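Local atomic coordinates of DNA ligase (Aquifex aeolicus, PDB entry 3QWU), a protein that binds adenosine and calcium and probably joins nucleic acid ends through an adenylated enzyme intermediate, as related ATP-dependent ligases do. Residues Glu186-Phe191 with Lys206-Glu211; Arg311-Ala316 with Arg335-Glu340. All coordinates share one frame; numbering follows the deposited sequence.

Interaction 1: Glu186-Phe191 with Lys206-Glu211; sequences EILGRF and KRFNEE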
loop_
_atom_site.group_PDB
_atom_site.type_symbol
_atom_site.label_atom_id
_atom_site.label_comp_id
_atom_site.label_asym_id
_atom_site.label_seq_id
_atom_site.Cartn_x
_atom_site.Cartn_y
_atom_site.Cartn_z
ATOM N N GLU A 186 -26.402 -9.623 17.330
ATOM C CA GLU A 186 -26.427 -10.848 18.121
ATOM C C GLU A 186 -25.539 -10.647 19.336
ATOM O O GLU A 186 -24.450 -10.103 19.204
ATOM C CB GLU A 186 -25.936 -12.072 17.302
ATOM C CG GLU A 186 -25.697 -13.349 18.185
ATOM C CD GLU A 186 -25.286 -14.601 17.428
ATOM O OE1 GLU A 186 -24.937 -14.489 16.251
ATOM O OE2 GLU A 186 -25.288 -15.719 18.015
ATOM N N ILE A 187 -25.983 -11.116 20.522
ATOM C CA ILE A 187 -25.181 -11.038 21.727
ATOM C C ILE A 187 -24.711 -12.443 22.014
ATOM O O ILE A 187 -25.540 -13.359 22.146
ATOM C CB ILE A 187 -25.944 -10.558 22.921
ATOM C CG1 ILE A 187 -26.739 -9.267 22.637
ATOM C CG2 ILE A 187 -24.982 -10.349 24.128
ATOM C CD1 ILE A 187 -25.982 -7.906 22.867
ATOM N N LEU A 188 -23.386 -12.638 22.097
ATOM C CA LEU A 188 -22.824 -13.981 22.316
ATOM C C LEU A 188 -22.757 -14.354 23.783
ATOM O O LEU A 188 -22.813 -15.538 24.123
ATOM C CB LEU A 188 -21.433 -14.105 21.710
ATOM C CG LEU A 188 -21.362 -14.225 20.193
ATOM C CD1 LEU A 188 -22.222 -15.425 19.697
ATOM C CD2 LEU A 188 -21.700 -12.886 19.439
ATOM N N GLY A 189 -22.640 -13.320 24.627
ATOM C CA GLY A 189 -22.695 -13.456 26.054
ATOM C C GLY A 189 -21.589 -12.659 26.731
ATOM O O GLY A 189 -20.937 -11.783 26.118
ATOM N N ARG A 190 -21.407 -12.961 28.010
ATOM C CA ARG A 190 -20.520 -12.254 28.917
ATOM C C ARG A 190 -19.396 -13.178 29.281
ATOM O O ARG A 190 -19.639 -14.304 29.717
ATOM C CB ARG A 190 -21.297 -11.892 30.179
ATOM C CG ARG A 190 -20.512 -11.120 31.187
ATOM C CD ARG A 190 -21.430 -10.596 32.191
ATOM N NE ARG A 190 -20.830 -9.552 32.993
ATOM C CZ ARG A 190 -20.089 -9.772 34.058
ATOM N NH1 ARG A 190 -19.824 -11.016 34.434
ATOM N NH2 ARG A 190 -19.593 -8.734 34.736
ATOM N N PHE A 191 -18.167 -12.712 29.105
ATOM C CA PHE A 191 -17.004 -13.604 29.164
ATOM C C PHE A 191 -15.889 -12.994 29.955
ATOM O O PHE A 191 -15.887 -11.782 30.183
ATOM C CB PHE A 191 -16.479 -13.928 27.751
ATOM C CG PHE A 191 -17.434 -14.738 26.923
ATOM C CD1 PHE A 191 -17.443 -16.119 27.006
ATOM C CD2 PHE A 191 -18.329 -14.116 26.064
ATOM C CE1 PHE A 191 -18.362 -16.871 26.259
ATOM C CE2 PHE A 191 -19.216 -14.851 25.300
ATOM C CZ PHE A 191 -19.239 -16.221 25.396
ATOM N N LYS A 206 -14.266 -19.050 15.006
ATOM C CA LYS A 206 -14.122 -20.098 14.043
ATOM C C LYS A 206 -15.452 -20.302 13.321
ATOM O O LYS A 206 -15.481 -20.439 12.116
ATOM C CB LYS A 206 -13.728 -21.404 14.765
ATOM C CG LYS A 206 -13.548 -22.607 13.844
ATOM C CD LYS A 206 -13.684 -23.896 14.584
ATOM C CE LYS A 206 -13.318 -25.095 13.722
ATOM N NZ LYS A 206 -14.478 -26.020 13.491
ATOM N N ARG A 207 -16.558 -20.316 14.075
ATOM C CA ARG A 207 -17.892 -20.535 13.500
ATOM C C ARG A 207 -18.320 -19.339 12.591
ATOM O O ARG A 207 -18.678 -19.470 11.426
ATOM C CB ARG A 207 -18.902 -20.809 14.622
ATOM C CG ARG A 207 -20.283 -21.181 14.090
ATOM C CD ARG A 207 -21.296 -21.458 15.151
ATOM N NE ARG A 207 -21.734 -20.285 15.893
ATOM C CZ ARG A 207 -21.333 -19.939 17.106
ATOM N NH1 ARG A 207 -20.457 -20.658 17.787
ATOM N NH2 ARG A 207 -21.852 -18.867 17.660
ATOM N N PHE A 208 -18.162 -18.144 13.117
ATOM C CA PHE A 208 -18.479 -16.939 12.387
ATOM C C PHE A 208 -17.721 -16.895 11.077
ATOM O O PHE A 208 -18.237 -16.519 10.002
ATOM C CB PHE A 208 -18.064 -15.734 13.305
ATOM C CG PHE A 208 -19.158 -15.201 14.132
ATOM C CD1 PHE A 208 -20.178 -15.998 14.528
ATOM C CD2 PHE A 208 -19.178 -13.871 14.478
ATOM C CE1 PHE A 208 -21.245 -15.484 15.256
ATOM C CE2 PHE A 208 -20.225 -13.330 15.248
ATOM C CZ PHE A 208 -21.252 -14.140 15.648
ATOM N N ASN A 209 -16.440 -17.220 11.189
ATOM C CA ASN A 209 -15.560 -17.196 10.046
ATOM C C ASN A 209 -16.091 -18.183 9.032
ATOM O O ASN A 209 -16.183 -17.867 7.890
ATOM C CB ASN A 209 -14.090 -17.560 10.394
ATOM C CG ASN A 209 -13.151 -17.409 9.151
ATOM O OD1 ASN A 209 -13.111 -16.368 8.505
ATOM N ND2 ASN A 209 -12.539 -18.463 8.770
ATOM N N GLU A 210 -16.428 -19.390 9.466
ATOM C CA GLU A 210 -17.018 -20.345 8.553
ATOM C C GLU A 210 -18.340 -19.889 8.031
ATOM O O GLU A 210 -18.683 -20.243 6.924
ATOM C CB GLU A 210 -17.172 -21.716 9.219
ATOM C CG GLU A 210 -15.838 -22.422 9.520
ATOM C CD GLU A 210 -15.950 -23.546 10.554
ATOM O OE1 GLU A 210 -17.035 -23.763 11.109
ATOM O OE2 GLU A 210 -14.951 -24.231 10.854
ATOM N N GLU A 211 -19.094 -19.093 8.808
ATOM C CA GLU A 211 -20.426 -18.583 8.368
ATOM C C GLU A 211 -20.306 -17.277 7.575
ATOM O O GLU A 211 -21.287 -16.683 7.199
ATOM C CB GLU A 211 -21.329 -18.315 9.577
ATOM C CG GLU A 211 -21.767 -19.564 10.383
ATOM C CD GLU A 211 -22.487 -19.213 11.692
ATOM O OE1 GLU A 211 -22.371 -18.047 12.118
ATOM O OE2 GLU A 211 -23.152 -20.109 12.285
#
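A side-chain contact between an edge strand and the C-terminal end of a helix joins Glu-186 and Leu-188 to Arg-207 and Phe-208. The backbones stay well apart, the nearest CA atoms, those of Leu-188 and Phe-208, lying 11.2 Å from each other, and side chains from both segments bridge the interval. Phe-208, buried in the protein, supplies the meeting point. Its ring offers CZ to two residues: CD2 of Leu-188 lies 4.0 Å from Phe-208 CZ in apolar contact, and Glu-186 OE1 sits 3.8 Å from that same CZ, at the ring edge. Because OE1 lies near the ring plane, it faces the slightly positive C-H edge; the carboxylate plane itself is turned 47° against the ring. Glu-186 gets there fully stretched, with CG anti to the backbone N (chi1 169°) and the chain straight beyond. The other methyl of Leu-188, CD1, reaches the edge of the Arg-207 guanidinium, 4.0 Å from NH2, the two side chains running antiparallel as they pass.

In what is probably the adenylation domain, as in related ligases, strand 187-191 is the outermost strand of a mixed sheet and pairs antiparallel with strand 75-80, which carries the adenosine-binding Glu-78, Glu-79 and Lys-80. Helix 195-210 packs against the edge strand, Ile-204 also touching Leu-188 and Phe-191. The contact lies near the nucleoside pocket: the side chain of Phe-208 is about 4 Å from that of Glu-79, and the side chain of Leu-188 about 8 Å from the bound adenosine. Charged groups nearby are loosely matched. Glu-186 OE2 and Arg-207 NH2 remain 4.7 Å apart, probably attracting each other without touching, and Arg-213 makes long, weak ion pairs with both Glu-186 and Glu-211.

Interaction 2: Arg311-Ala316 with Arg335-Glu340; sequences RKKENA and RRLEKE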
loop_
_atom_site.group_PDB
_atom_site.type_symbol
_atom_site.label_atom_id
_atom_site.label_comp_id
_atom_site.label_asym_id
_atom_site.label_seq_id
_atom_site.Cartn_x
_atom_site.Cartn_y
_atom_site.Cartn_z
ATOM N N ARG A 311 -38.754 6.035 -0.134
ATOM C CA ARG A 311 -40.145 6.480 -0.020
ATOM C C ARG A 311 -40.348 7.811 -0.757
ATOM O O ARG A 311 -41.402 8.023 -1.372
ATOM C CB ARG A 311 -40.536 6.606 1.449
ATOM C CG ARG A 311 -40.227 5.315 2.225
ATOM C CD ARG A 311 -40.861 5.267 3.570
ATOM N NE ARG A 311 -42.255 4.853 3.476
ATOM C CZ ARG A 311 -43.092 4.764 4.512
ATOM N NH1 ARG A 311 -44.348 4.381 4.292
ATOM N NH2 ARG A 311 -42.685 5.055 5.747
ATOM N N LYS A 312 -39.320 8.665 -0.756
ATOM C CA LYS A 312 -39.405 9.945 -1.419
ATOM C C LYS A 312 -38.354 10.091 -2.510
ATOM O O LYS A 312 -37.163 9.866 -2.265
ATOM C CB LYS A 312 -39.150 11.058 -0.418
ATOM C CG LYS A 312 -40.179 11.219 0.660
ATOM C CD LYS A 312 -40.208 12.698 1.128
ATOM C CE LYS A 312 -41.169 12.939 2.321
ATOM N NZ LYS A 312 -41.122 14.384 2.734
ATOM N N LYS A 313 -38.784 10.532 -3.682
ATOM C CA LYS A 313 -37.875 10.947 -4.768
ATOM C C LYS A 313 -36.886 12.045 -4.399
ATOM O O LYS A 313 -35.719 11.932 -4.683
ATOM C CB LYS A 313 -38.661 11.423 -5.995
ATOM C CG LYS A 313 -37.894 11.280 -7.289
ATOM C CD LYS A 313 -38.464 12.189 -8.376
ATOM C CE LYS A 313 -37.628 12.120 -9.646
ATOM N NZ LYS A 313 -38.020 13.202 -10.621
ATOM N N GLU A 314 -37.329 13.117 -3.784
ATOM C CA GLU A 314 -36.385 14.169 -3.407
ATOM C C GLU A 314 -35.165 13.578 -2.625
ATOM O O GLU A 314 -34.043 14.041 -2.787
ATOM C CB GLU A 314 -37.088 15.280 -2.604
ATOM C CG GLU A 314 -37.306 14.948 -1.087
ATOM C CD GLU A 314 -38.454 15.749 -0.435
ATOM O OE1 GLU A 314 -39.625 15.490 -0.798
ATOM O OE2 GLU A 314 -38.189 16.615 0.449
ATOM N N ASN A 315 -35.414 12.559 -1.810
ATOM C CA ASN A 315 -34.380 11.891 -1.019
ATOM C C ASN A 315 -33.348 11.084 -1.811
ATOM O O ASN A 315 -32.182 11.017 -1.410
ATOM C CB ASN A 315 -35.015 10.993 0.043
ATOM C CG ASN A 315 -35.681 11.791 1.113
ATOM O OD1 ASN A 315 -35.331 12.950 1.311
ATOM N ND2 ASN A 315 -36.625 11.179 1.833
ATOM N N ALA A 316 -33.770 10.515 -2.939
ATOM C CA ALA A 316 -32.853 9.811 -3.799
ATOM C C ALA A 316 -31.999 10.804 -4.495
ATOM O O ALA A 316 -30.799 10.583 -4.615
ATOM C CB ALA A 316 -33.570 8.955 -4.775
ATOM N N ARG A 335 -28.102 5.723 -13.075
ATOM C CA ARG A 335 -28.625 4.905 -14.188
ATOM C C ARG A 335 -30.143 4.958 -14.232
ATOM O O ARG A 335 -30.710 5.326 -15.245
ATOM C CB ARG A 335 -28.201 3.448 -14.090
ATOM C CG ARG A 335 -26.734 3.219 -13.827
ATOM C CD ARG A 335 -26.485 1.770 -13.372
ATOM N NE ARG A 335 -26.678 0.785 -14.429
ATOM C CZ ARG A 335 -25.747 0.405 -15.309
ATOM N NH1 ARG A 335 -24.507 0.916 -15.302
ATOM N NH2 ARG A 335 -26.074 -0.501 -16.223
ATOM N N ARG A 336 -30.792 4.613 -13.124
ATOM C CA ARG A 336 -32.266 4.495 -13.053
ATOM C C ARG A 336 -32.853 5.189 -11.804
ATOM O O ARG A 336 -32.344 5.003 -10.688
ATOM C CB ARG A 336 -32.683 3.012 -13.002
ATOM C CG ARG A 336 -33.022 2.360 -14.320
ATOM C CD ARG A 336 -33.510 0.900 -14.141
ATOM N NE ARG A 336 -34.803 0.835 -13.448
ATOM C CZ ARG A 336 -35.054 0.179 -12.302
ATOM N NH1 ARG A 336 -34.109 -0.525 -11.667
ATOM N NH2 ARG A 336 -36.291 0.211 -11.796
ATOM N N LEU A 337 -33.903 5.988 -12.007
ATOM C CA LEU A 337 -34.741 6.506 -10.930
ATOM C C LEU A 337 -36.199 6.379 -11.358
ATOM O O LEU A 337 -36.713 7.177 -12.129
ATOM C CB LEU A 337 -34.379 7.949 -10.581
ATOM C CG LEU A 337 -35.008 8.555 -9.305
ATOM C CD1 LEU A 337 -34.886 7.674 -8.011
ATOM C CD2 LEU A 337 -34.416 9.932 -9.055
ATOM N N GLU A 338 -36.853 5.360 -10.823
ATOM C CA GLU A 338 -38.155 4.902 -11.293
ATOM C C GLU A 338 -39.085 4.518 -10.124
ATOM O O GLU A 338 -38.668 3.809 -9.203
ATOM C CB GLU A 338 -37.940 3.625 -12.098
ATOM C CG GLU A 338 -37.940 3.707 -13.593
ATOM C CD GLU A 338 -38.158 2.304 -14.174
ATOM O OE1 GLU A 338 -37.464 1.343 -13.731
ATOM O OE2 GLU A 338 -39.051 2.154 -15.032
ATOM N N LYS A 339 -40.346 4.921 -10.176
ATOM C CA LYS A 339 -41.325 4.334 -9.278
ATOM C C LYS A 339 -41.289 2.809 -9.368
ATOM O O LYS A 339 -41.084 2.242 -10.429
ATOM C CB LYS A 339 -42.732 4.808 -9.600
ATOM C CG LYS A 339 -43.674 4.666 -8.426
ATOM C CD LYS A 339 -43.485 5.811 -7.453
ATOM C CE LYS A 339 -44.401 5.668 -6.253
ATOM N NZ LYS A 339 -43.905 4.565 -5.414
ATOM N N GLU A 340 -41.453 2.155 -8.229
ATOM C CA GLU A 340 -41.417 0.706 -8.139
ATOM C C GLU A 340 -42.202 0.390 -6.875
ATOM O O GLU A 340 -41.735 0.660 -5.759
ATOM C CB GLU A 340 -39.967 0.229 -8.054
ATOM C CG GLU A 340 -39.761 -1.290 -8.080
ATOM C CD GLU A 340 -38.354 -1.693 -7.618
ATOM O OE1 GLU A 340 -38.199 -2.011 -6.404
ATOM O OE2 GLU A 340 -37.410 -1.680 -8.462
#
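Leu-337 reaches from strand 330-340 to the first turn of helix 313-325 and meets two side chains there, one with each methyl. CD1 lies 3.7 Å from CB of Ala-316, a close apolar contact with a buried residue. CD2 is met by the aliphatic chain of Lys-313, whose CE comes to 3.9 Å and whose CG to 4.1 Å of that methyl. The lysine crosses the leucine at a slant and stays extended, and it is the methylenes CG and CE that touch. With CG of Leu-337 anti to the backbone N (chi1 -170°), the fork of its methyls is carried out toward the helix and divided between the two partners, three residues apart on the helix.

Behind this apolar first shell, charged side chains tie the strand together. NE and NH2 of Arg-336 both grip one oxygen of Glu-338, side-on; the NE to OE1 bond measures 2.7 Å. Glu-340 joins this network more distantly, its OE2 a long 4.0 Å from NH2 of Arg-336, while Glu-347 and Arg-345 of the next strand pair with Arg-336 and Glu-340 respectively. A classic beta bulge sets Arg-335 and Arg-336 together opposite Glu-347, just ahead of Leu-337.

On the helix side, Asp-110 takes hydrogen bonds from the backbone N of Arg-311 and Lys-312 and from ND2 of Asn-315. Within the C-terminal region, whose family belongs to the OB clan, helix 313-325 follows strand 303-310, from which Phe-310 touches Ala-316, and packs on edge strand 330-340, while Trp-344 of the central strand 343-352 also meets Lys-313.

From the N terminus, the chain first lays down most of the strands around the adenosine pocket, then closes interaction 1, where 14 residues, mostly helix, separate the edge strand from the helix end that returns to it. The chain next contributes strands 215-220 and 227-231 to the same mixed sheet and runs through further helices before interaction 2, where the rest of helix 313-325 and the start of strand 330-340 make up most of the 18 residues between. The two loops follow in series, neither nested nor crossing. The centres of interactions 1 and 2 are 38 Å apart. Interaction 1 ties helix to sheet in the RNA ligase region, interaction 2 in the C-terminal region.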